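Local structure of protein CbbY (Rhodobacter sphaeroides, 4UAS) at residues A[11-15]-A[91-97]; A[19-23]-A[84-88]; A[151-157]-A[179-184]. The protein removes the 1-phosphate from xylulose 1,5-bisphosphate, a potent inhibitor of Rubisco, as a highly selective magnesium-dependent phosphatase of the HAD superfamily. All blocks are in the same frame, centred on the assembly; numbering follows the deposited sequence.

Contact 1. Residues A[11-15]-A[91-97]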
loop_
_atom_site.group_PDB
_atom_site.type_symbol
_atom_site.label_atom_id
_atom_site.label_comp_id
_atom_site.label_asym_id
_atom_site.label_seq_id
_atom_site.Cartn_x
_atom_site.Cartn_y
_atom_site.Cartn_z
ATOM N N GLY A 11 -3.206 3.430 2.068
ATOM C CA GLY A 11 -4.177 4.338 1.507
ATOM C C GLY A 11 -5.328 3.661 0.816
ATOM O O GLY A 11 -6.243 4.364 0.410
ATOM N N THR A 12 -5.332 2.337 0.717
ATOM C CA THR A 12 -6.351 1.552 0.035
ATOM C C THR A 12 -7.091 0.697 1.046
ATOM O O THR A 12 -8.321 0.879 1.255
ATOM C CB THR A 12 -5.779 0.818 -1.175
ATOM O OG1 THR A 12 -5.315 1.721 -2.141
ATOM C CG2 THR A 12 -6.791 -0.092 -1.805
ATOM N N LEU A 13 -6.415 -0.275 1.627
ATOM C CA LEU A 13 -7.051 -1.028 2.696
ATOM C C LEU A 13 -7.368 -0.132 3.896
ATOM O O LEU A 13 -8.366 -0.352 4.563
ATOM C CB LEU A 13 -6.186 -2.216 3.169
ATOM C CG LEU A 13 -5.966 -3.325 2.132
ATOM C CD1 LEU A 13 -5.037 -4.375 2.688
ATOM C CD2 LEU A 13 -7.229 -3.949 1.648
ATOM N N ALA A 14 -6.473 0.802 4.236
ATOM C CA ALA A 14 -6.546 1.619 5.414
ATOM C C ALA A 14 -5.751 2.863 5.158
ATOM O O ALA A 14 -4.796 2.836 4.402
ATOM C CB ALA A 14 -6.067 0.876 6.640
ATOM N N GLU A 15 -6.085 3.946 5.850
ATOM C CA GLU A 15 -5.273 5.170 5.874
ATOM C C GLU A 15 -4.128 4.941 6.872
ATOM O O GLU A 15 -4.304 5.034 8.097
ATOM C CB GLU A 15 -6.103 6.359 6.304
ATOM C CG GLU A 15 -6.857 7.010 5.188
ATOM C CD GLU A 15 -5.875 7.923 4.220
ATOM O OE1 GLU A 15 -6.472 8.688 3.468
ATOM O OE2 GLU A 15 -4.544 8.098 4.295
ATOM N N ILE A 91 -6.156 2.094 13.934
ATOM C CA ILE A 91 -6.381 2.120 12.481
ATOM C C ILE A 91 -7.571 1.222 12.120
ATOM O O ILE A 91 -7.711 0.091 12.569
ATOM C CB ILE A 91 -5.122 1.669 11.728
ATOM C CG1 ILE A 91 -3.862 2.546 12.066
ATOM C CG2 ILE A 91 -5.324 1.671 10.237
ATOM C CD1 ILE A 91 -3.994 3.991 11.707
ATOM N N ALA A 92 -8.441 1.740 11.259
ATOM C CA ALA A 92 -9.612 1.005 10.715
ATOM C C ALA A 92 -9.444 0.785 9.237
ATOM O O ALA A 92 -8.777 1.549 8.545
ATOM C CB ALA A 92 -10.888 1.806 10.920
ATOM N N LEU A 93 -10.126 -0.236 8.716
ATOM C CA LEU A 93 -10.224 -0.338 7.245
ATOM C C LEU A 93 -10.970 0.823 6.643
ATOM O O LEU A 93 -11.902 1.378 7.250
ATOM C CB LEU A 93 -10.939 -1.632 6.840
ATOM C CG LEU A 93 -10.265 -2.915 7.298
ATOM C CD1 LEU A 93 -11.190 -4.101 7.109
ATOM C CD2 LEU A 93 -8.957 -3.100 6.502
ATOM N N ARG A 94 -10.628 1.222 5.421
ATOM C CA ARG A 94 -11.387 2.216 4.703
ATOM C C ARG A 94 -12.822 1.711 4.463
ATOM O O ARG A 94 -13.057 0.511 4.280
ATOM C CB ARG A 94 -10.719 2.580 3.397
ATOM C CG ARG A 94 -9.434 3.392 3.604
ATOM C CD ARG A 94 -8.932 4.025 2.294
ATOM N NE ARG A 94 -9.880 5.017 1.788
ATOM C CZ ARG A 94 -9.849 5.513 0.576
ATOM N NH1 ARG A 94 -8.883 5.187 -0.284
ATOM N NH2 ARG A 94 -10.842 6.338 0.178
ATOM N N PRO A 95 -13.782 2.630 4.406
ATOM C CA PRO A 95 -15.135 2.232 4.093
ATOM C C PRO A 95 -15.237 1.401 2.826
ATOM O O PRO A 95 -14.599 1.698 1.802
ATOM C CB PRO A 95 -15.909 3.514 3.961
ATOM C CG PRO A 95 -15.125 4.513 4.757
ATOM C CD PRO A 95 -13.704 4.073 4.678
ATOM N N GLY A 96 -16.055 0.351 2.881
ATOM C CA GLY A 96 -16.312 -0.499 1.750
ATOM C C GLY A 96 -15.385 -1.717 1.600
ATOM O O GLY A 96 -15.681 -2.632 0.861
ATOM N N ILE A 97 -14.202 -1.650 2.203
ATOM C CA ILE A 97 -13.197 -2.678 1.979
ATOM C C ILE A 97 -13.565 -4.038 2.609
ATOM O O ILE A 97 -13.549 -5.080 1.932
ATOM C CB ILE A 97 -11.819 -2.188 2.517
ATOM C CG1 ILE A 97 -11.216 -1.015 1.700
ATOM C CG2 ILE A 97 -10.845 -3.355 2.658
ATOM C CD1 ILE A 97 -10.894 -1.407 0.277
HETATM O O HOH W 1 -8.422 3.940 7.458
#
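Arg-94 loses more surface in this contact than any other residue, because it is held at both its backbone and its tip. Its amide N donates to Leu-13 O (2.9 Å), while its side chain runs along the turn at 11-15 until NH1 reaches Gly-11 O, also at 2.9 Å. An arginine suits this place: its methylene groups can pack on backbone, with CG 3.8 Å from Ala-14 CA, and its guanidinium can then satisfy Gly-11 O, a buried carbonyl of the turn. The same NH1 also bonds Ser-194 O, so it ties a third loop to the pair. Gly-11 adopts a positive phi, natural for glycine, and its N bonds Ala-14 O to tighten the turn. These two segments are the linkers of the HAD design, in which a helical cap is inserted after the first strand of the parallel-sheet core and its magnesium-binding loop. Chain leaves the core at 11-15 and returns at 91-97. Thr-12, in a sequence consistent with the HAD DxDx(T/V) motif, turns its side chain the other way and bonds Asp-8, the probable nucleophile. Leu-13 is the second mainstay. Its carbonyl receives Arg-94 N and a CA-H...O contact from Leu-93 CA (3.3 Å), while its side chain supplies the apolar part: CD2 meets Ile-97 CG2 at 3.8 Å. Ile-97, at the start of helix 97-107, also sets CG1 3.5 Å from Thr-12 O. At the solvent side, one water accepts from Glu-15 N (2.8 Å) and donates to Ala-92 O (2.7 Å).

Contact 2. Residues A[19-23]-A[84-88]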
loop_
_atom_site.group_PDB
_atom_site.type_symbol
_atom_site.label_atom_id
_atom_site.label_comp_id
_atom_site.label_asym_id
_atom_site.label_seq_id
_atom_site.Cartn_x
_atom_site.Cartn_y
_atom_site.Cartn_z
ATOM N N LEU A 19 0.447 7.242 10.168
ATOM C CA LEU A 19 1.100 6.373 11.106
ATOM C C LEU A 19 2.523 6.042 10.661
ATOM O O LEU A 19 3.433 5.953 11.507
ATOM C CB LEU A 19 0.249 5.097 11.350
ATOM C CG LEU A 19 0.591 4.349 12.658
ATOM C CD1 LEU A 19 0.081 5.153 13.858
ATOM C CD2 LEU A 19 -0.096 2.989 12.653
ATOM N N HIS A 20 2.735 5.778 9.382
ATOM C CA HIS A 20 4.078 5.633 8.879
ATOM C C HIS A 20 4.913 6.857 9.180
ATOM O O HIS A 20 6.061 6.734 9.607
ATOM C CB HIS A 20 4.083 5.391 7.360
ATOM C CG HIS A 20 3.703 4.004 6.951
ATOM N ND1 HIS A 20 4.498 2.927 7.212
ATOM C CD2 HIS A 20 2.604 3.552 6.289
ATOM C CE1 HIS A 20 3.884 1.851 6.735
ATOM N NE2 HIS A 20 2.754 2.197 6.167
ATOM N N ARG A 21 4.396 8.066 8.939
ATOM C CA ARG A 21 5.135 9.302 9.200
ATOM C C ARG A 21 5.529 9.406 10.648
ATOM O O ARG A 21 6.697 9.723 10.975
ATOM C CB ARG A 21 4.344 10.511 8.734
ATOM C CG ARG A 21 5.158 11.825 8.802
ATOM C CD ARG A 21 4.372 13.017 8.263
ATOM N NE ARG A 21 3.262 13.438 9.090
ATOM C CZ ARG A 21 3.314 14.373 10.034
ATOM N NH1 ARG A 21 4.430 14.997 10.322
ATOM N NH2 ARG A 21 2.210 14.687 10.686
ATOM N N ARG A 22 4.625 9.071 11.558
ATOM C CA ARG A 22 4.912 9.053 12.981
ATOM C C ARG A 22 6.034 8.056 13.252
ATOM O O ARG A 22 6.952 8.338 14.028
ATOM C CB ARG A 22 3.653 8.715 13.789
ATOM C CG ARG A 22 3.870 8.543 15.288
ATOM C CD ARG A 22 2.560 8.300 16.041
ATOM N NE ARG A 22 2.901 8.068 17.444
ATOM C CZ ARG A 22 2.015 7.595 18.328
ATOM N NH1 ARG A 22 0.811 7.338 17.960
ATOM N NH2 ARG A 22 2.390 7.334 19.546
ATOM N N ALA A 23 5.941 6.838 12.715
ATOM C CA ALA A 23 6.957 5.833 12.960
ATOM C C ALA A 23 8.323 6.324 12.468
ATOM O O ALA A 23 9.352 6.104 13.116
ATOM C CB ALA A 23 6.597 4.535 12.295
ATOM N N ALA A 84 4.412 -1.927 16.059
ATOM C CA ALA A 84 3.943 -1.703 17.424
ATOM C C ALA A 84 2.788 -0.693 17.439
ATOM O O ALA A 84 1.770 -0.895 18.117
ATOM C CB ALA A 84 5.051 -1.237 18.347
ATOM N N LEU A 85 2.916 0.378 16.645
ATOM C CA LEU A 85 1.850 1.389 16.600
ATOM C C LEU A 85 0.560 0.822 16.038
ATOM O O LEU A 85 -0.527 1.129 16.538
ATOM C CB LEU A 85 2.307 2.620 15.835
ATOM C CG LEU A 85 3.355 3.547 16.463
ATOM C CD1 LEU A 85 3.955 4.502 15.429
ATOM C CD2 LEU A 85 2.740 4.282 17.622
ATOM N N MET A 86 0.671 -0.016 15.010
ATOM C CA MET A 86 -0.461 -0.667 14.447
ATOM C C MET A 86 -1.199 -1.513 15.462
ATOM O O MET A 86 -2.447 -1.542 15.449
ATOM C CB MET A 86 -0.004 -1.494 13.257
ATOM C CG MET A 86 -1.121 -2.197 12.546
ATOM S SD MET A 86 -2.413 -1.166 11.823
ATOM C CE MET A 86 -1.461 -0.336 10.689
ATOM N N ALA A 87 -0.480 -2.228 16.338
ATOM C CA ALA A 87 -1.104 -3.090 17.337
ATOM C C ALA A 87 -1.861 -2.323 18.363
ATOM O O ALA A 87 -2.664 -2.905 19.099
ATOM C CB ALA A 87 -0.067 -3.947 17.991
ATOM N N GLU A 88 -1.658 -1.038 18.506
ATOM C CA GLU A 88 -2.530 -0.254 19.414
ATOM C C GLU A 88 -4.067 -0.275 18.987
ATOM O O GLU A 88 -4.925 0.086 19.762
ATOM C CB GLU A 88 -2.043 1.153 19.464
ATOM C CG GLU A 88 -0.650 1.126 20.159
ATOM C CD GLU A 88 0.007 2.525 20.412
ATOM O OE1 GLU A 88 -0.607 3.583 20.044
ATOM O OE2 GLU A 88 1.137 2.616 20.942
#
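Leu-85 is the main projection of this helix-helix contact. It reaches from helix 71-87 into a hollow on helix 17-31 whose walls are Leu-19 and Arg-22 and whose floor is Ala-23, residues three and four apart and therefore on one face of the helix. Ala-23 suits the floor because its small side chain lets the leucine sink in: Leu-85 CD1 lies 4.1 Å from both Ala-23 N and Ala-23 CB. Leu-19 answers as a bump from the other helix. Its CD1 rests 3.9 Å from Leu-85 CB, and its CD2 fits beside Met-86, 3.9 Å from Met-86 N and 4.1 Å from Met-86 CE. The flexible methionine can bend its methyl back toward that leucine, and Ile-91 and Phe-82 add to the apolar surroundings. Both helices belong to the helical cap of this HAD phosphatase, as its first and last. Arg-22 closes the outer edge of the hollow by lying over Leu-85, whose CD2 meets one face of the guanidinium, 3.5 Å from Arg-22 CZ. Its NE forms a salt bridge with Glu-26 on its own helix, whereas Arg-22 NH1 remains 4.5 Å from Glu-88 OE1, too far for such a bond. At this end of the pair, then, the fit is apolar with charge at the margin, while a polar link, His-20 to Lys-78, lies elsewhere between the helices.

Contact 3. Residues A[151-157]-A[179-184]. With PO4 (phosphate ion), chain C.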
loop_
_atom_site.group_PDB
_atom_site.type_symbol
_atom_site.label_atom_id
_atom_site.label_comp_id
_atom_site.label_asym_id
_atom_site.label_seq_id
_atom_site.Cartn_x
_atom_site.Cartn_y
_atom_site.Cartn_z
ATOM N N LYS A 151 6.564 0.109 -7.465
ATOM C CA LYS A 151 5.584 0.985 -8.130
ATOM C C LYS A 151 6.224 2.365 -8.313
ATOM O O LYS A 151 6.848 2.888 -7.386
ATOM C CB LYS A 151 4.286 1.082 -7.330
ATOM C CG LYS A 151 3.590 -0.271 -7.084
ATOM C CD LYS A 151 2.241 -0.077 -6.374
ATOM C CE LYS A 151 1.715 -1.332 -5.749
ATOM N NZ LYS A 151 0.530 -1.057 -4.889
ATOM N N PRO A 152 6.140 2.979 -9.491
ATOM C CA PRO A 152 5.192 2.715 -10.576
ATOM C C PRO A 152 5.521 1.562 -11.512
ATOM O O PRO A 152 4.735 1.260 -12.405
ATOM C CB PRO A 152 5.198 4.034 -11.367
ATOM C CG PRO A 152 6.598 4.552 -11.158
ATOM C CD PRO A 152 6.893 4.242 -9.713
ATOM N N SER A 153 6.637 0.862 -11.311
ATOM C CA SER A 153 6.851 -0.363 -12.087
ATOM C C SER A 153 5.714 -1.320 -11.832
ATOM O O SER A 153 5.317 -1.545 -10.688
ATOM C CB SER A 153 8.146 -1.087 -11.689
ATOM O OG SER A 153 8.170 -2.387 -12.263
ATOM N N PRO A 154 5.206 -1.995 -12.900
ATOM C CA PRO A 154 4.159 -3.039 -12.728
ATOM C C PRO A 154 4.662 -4.346 -12.115
ATOM O O PRO A 154 3.831 -5.236 -11.935
ATOM C CB PRO A 154 3.668 -3.267 -14.169
ATOM C CG PRO A 154 4.084 -2.024 -14.909
ATOM C CD PRO A 154 5.430 -1.694 -14.318
ATOM N N ASP A 155 5.966 -4.482 -11.873
ATOM C CA ASP A 155 6.480 -5.807 -11.526
ATOM C C ASP A 155 5.778 -6.463 -10.339
ATOM O O ASP A 155 5.598 -7.675 -10.371
ATOM C CB ASP A 155 7.970 -5.734 -11.373
ATOM C CG ASP A 155 8.680 -5.546 -12.768
ATOM O OD1 ASP A 155 7.975 -5.714 -13.822
ATOM O OD2 ASP A 155 9.888 -5.331 -12.785
ATOM N N ILE A 156 5.397 -5.733 -9.298
ATOM C CA ILE A 156 4.772 -6.355 -8.160
ATOM C C ILE A 156 3.392 -6.934 -8.552
ATOM O O ILE A 156 2.974 -7.977 -8.032
ATOM C CB ILE A 156 4.648 -5.363 -6.986
ATOM C CG1 ILE A 156 4.402 -6.089 -5.669
ATOM C CG2 ILE A 156 3.676 -4.238 -7.258
ATOM C CD1 ILE A 156 5.563 -6.986 -5.221
ATOM N N TYR A 157 2.653 -6.259 -9.437
ATOM C CA TYR A 157 1.410 -6.782 -9.956
ATOM C C TYR A 157 1.603 -7.983 -10.837
ATOM O O TYR A 157 0.836 -8.944 -10.800
ATOM C CB TYR A 157 0.603 -5.692 -10.678
ATOM C CG TYR A 157 -0.163 -4.741 -9.767
ATOM C CD1 TYR A 157 0.211 -3.444 -9.551
ATOM C CD2 TYR A 157 -1.318 -5.187 -9.152
ATOM C CE1 TYR A 157 -0.542 -2.596 -8.731
ATOM C CE2 TYR A 157 -2.071 -4.375 -8.349
ATOM C CZ TYR A 157 -1.682 -3.085 -8.112
ATOM O OH TYR A 157 -2.472 -2.287 -7.345
ATOM N N ASN A 179 1.177 6.435 -8.680
ATOM C CA ASN A 179 2.153 5.391 -8.859
ATOM C C ASN A 179 1.496 4.019 -8.905
ATOM O O ASN A 179 1.913 3.132 -9.668
ATOM C CB ASN A 179 3.201 5.415 -7.783
ATOM C CG ASN A 179 4.266 6.471 -7.908
ATOM O OD1 ASN A 179 4.808 6.970 -6.825
ATOM N ND2 ASN A 179 4.627 6.800 -9.054
ATOM N N GLY A 180 0.509 3.834 -8.054
ATOM C CA GLY A 180 -0.219 2.557 -8.011
ATOM C C GLY A 180 -1.051 2.281 -9.274
ATOM O O GLY A 180 -1.020 1.189 -9.820
ATOM N N LEU A 181 -1.766 3.313 -9.715
ATOM C CA LEU A 181 -2.533 3.232 -10.952
ATOM C C LEU A 181 -1.651 2.848 -12.093
ATOM O O LEU A 181 -1.954 1.987 -12.919
ATOM C CB LEU A 181 -3.257 4.554 -11.188
ATOM C CG LEU A 181 -3.935 4.707 -12.549
ATOM C CD1 LEU A 181 -5.040 3.706 -12.785
ATOM C CD2 LEU A 181 -4.476 6.101 -12.678
ATOM N N ARG A 182 -0.505 3.543 -12.230
ATOM C CA ARG A 182 0.418 3.250 -13.329
ATOM C C ARG A 182 0.912 1.809 -13.291
ATOM O O ARG A 182 1.033 1.142 -14.335
ATOM C CB ARG A 182 1.605 4.206 -13.298
ATOM C CG ARG A 182 1.251 5.634 -13.649
ATOM C CD ARG A 182 2.409 6.590 -13.391
ATOM N NE ARG A 182 3.515 6.294 -14.257
ATOM C CZ ARG A 182 4.751 6.694 -14.055
ATOM N NH1 ARG A 182 5.068 7.378 -12.991
ATOM N NH2 ARG A 182 5.639 6.385 -14.948
ATOM N N ALA A 183 1.236 1.319 -12.103
ATOM C CA ALA A 183 1.724 -0.040 -11.923
ATOM C C ALA A 183 0.650 -1.015 -12.330
ATOM O O ALA A 183 0.956 -2.003 -13.040
ATOM C CB ALA A 183 2.138 -0.235 -10.490
ATOM N N ALA A 184 -0.602 -0.820 -11.884
ATOM C CA ALA A 184 -1.663 -1.721 -12.259
ATOM C C ALA A 184 -1.905 -1.737 -13.743
ATOM O O ALA A 184 -2.049 -2.797 -14.367
ATOM C CB ALA A 184 -2.938 -1.352 -11.491
HETATM P P PO4 C . 1.416 0.730 -1.098
HETATM O O1 PO4 C . 2.150 0.232 -2.410
HETATM O O2 PO4 C . 2.536 1.307 -0.137
HETATM O O3 PO4 C . 0.668 -0.320 -0.294
HETATM O O4 PO4 C . 0.476 1.945 -1.408
#
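On one flank of the Rossmann-like HAD core, the loop at 151-154 and Tyr-157, in the first turn of helix 155-164, pack on helix 178-186, with strand 171-175 lying between them along the chain. Apolar packing dominates. The aliphatic shaft of Lys-151 runs across the small residues of the second helix, its CD 4.0 Å from Gly-180 CA and its CG 3.7 Å from Ala-183 CB. Glycine and alanine suit a surface that must admit such a close neighbour. Tyr-157 lays one ring face over Ala-184, a CH-pi contact with CA 4.0 Å from the ring centroid, and its CD1 is 3.9 Å from Ala-183 CB. At the outer edge the flat guanidinium of Arg-182 covers the Pro-152 ring, NH1 lying 3.7 Å from CG. Weaker CA-H...O contacts join the backbones: Pro-152 CA meets Asn-179 O at 3.4 Å, and Ala-183 CA meets Pro-152 O at 3.3 Å. The cis peptide before Pro-152 bends the chain here, and proline accepts that geometry more readily than other residues. Conventional hydrogen bonds serve other purposes. Ser-153 OG accepts from Asp-155 N (3.1 Å), capping the start of helix 155-164, and Tyr-157 OH bonds Glu-175 at the end of strand 171-175. That same Glu-175 forms a salt bridge with the Lys-151 ammonium, as does Asp-8, the probable nucleophile, consistent with the active-site lysine of HAD phosphatases. A long, charged side chain suits a loop position from which it can cross the helix and reach this site, where Lys-151 NZ donates to O1 of the bound phosphate at 3.2 Å.

How the contacts relate
From the N terminus, strand 4-7 leads to the magnesium-binding loop and then to 11-15, where contact 1 opens. The chain next makes the helical cap; contact 2 opens at 19-23 on the first cap helix and closes at 84-88 on the last, wholly within the span that contact 1 completes at 91-97. The two touch where Ile-91 packs on Leu-19 and Met-86. Contact 3 follows in series, on the other side of the chain's centre, closing a short loop through strand 171-175. None cross: contact 1 joins the two core-cap connections, contact 2 closes the cap on itself, and contact 3 packs the 151-154 loop and the start of helix 155-164 on helix 178-186.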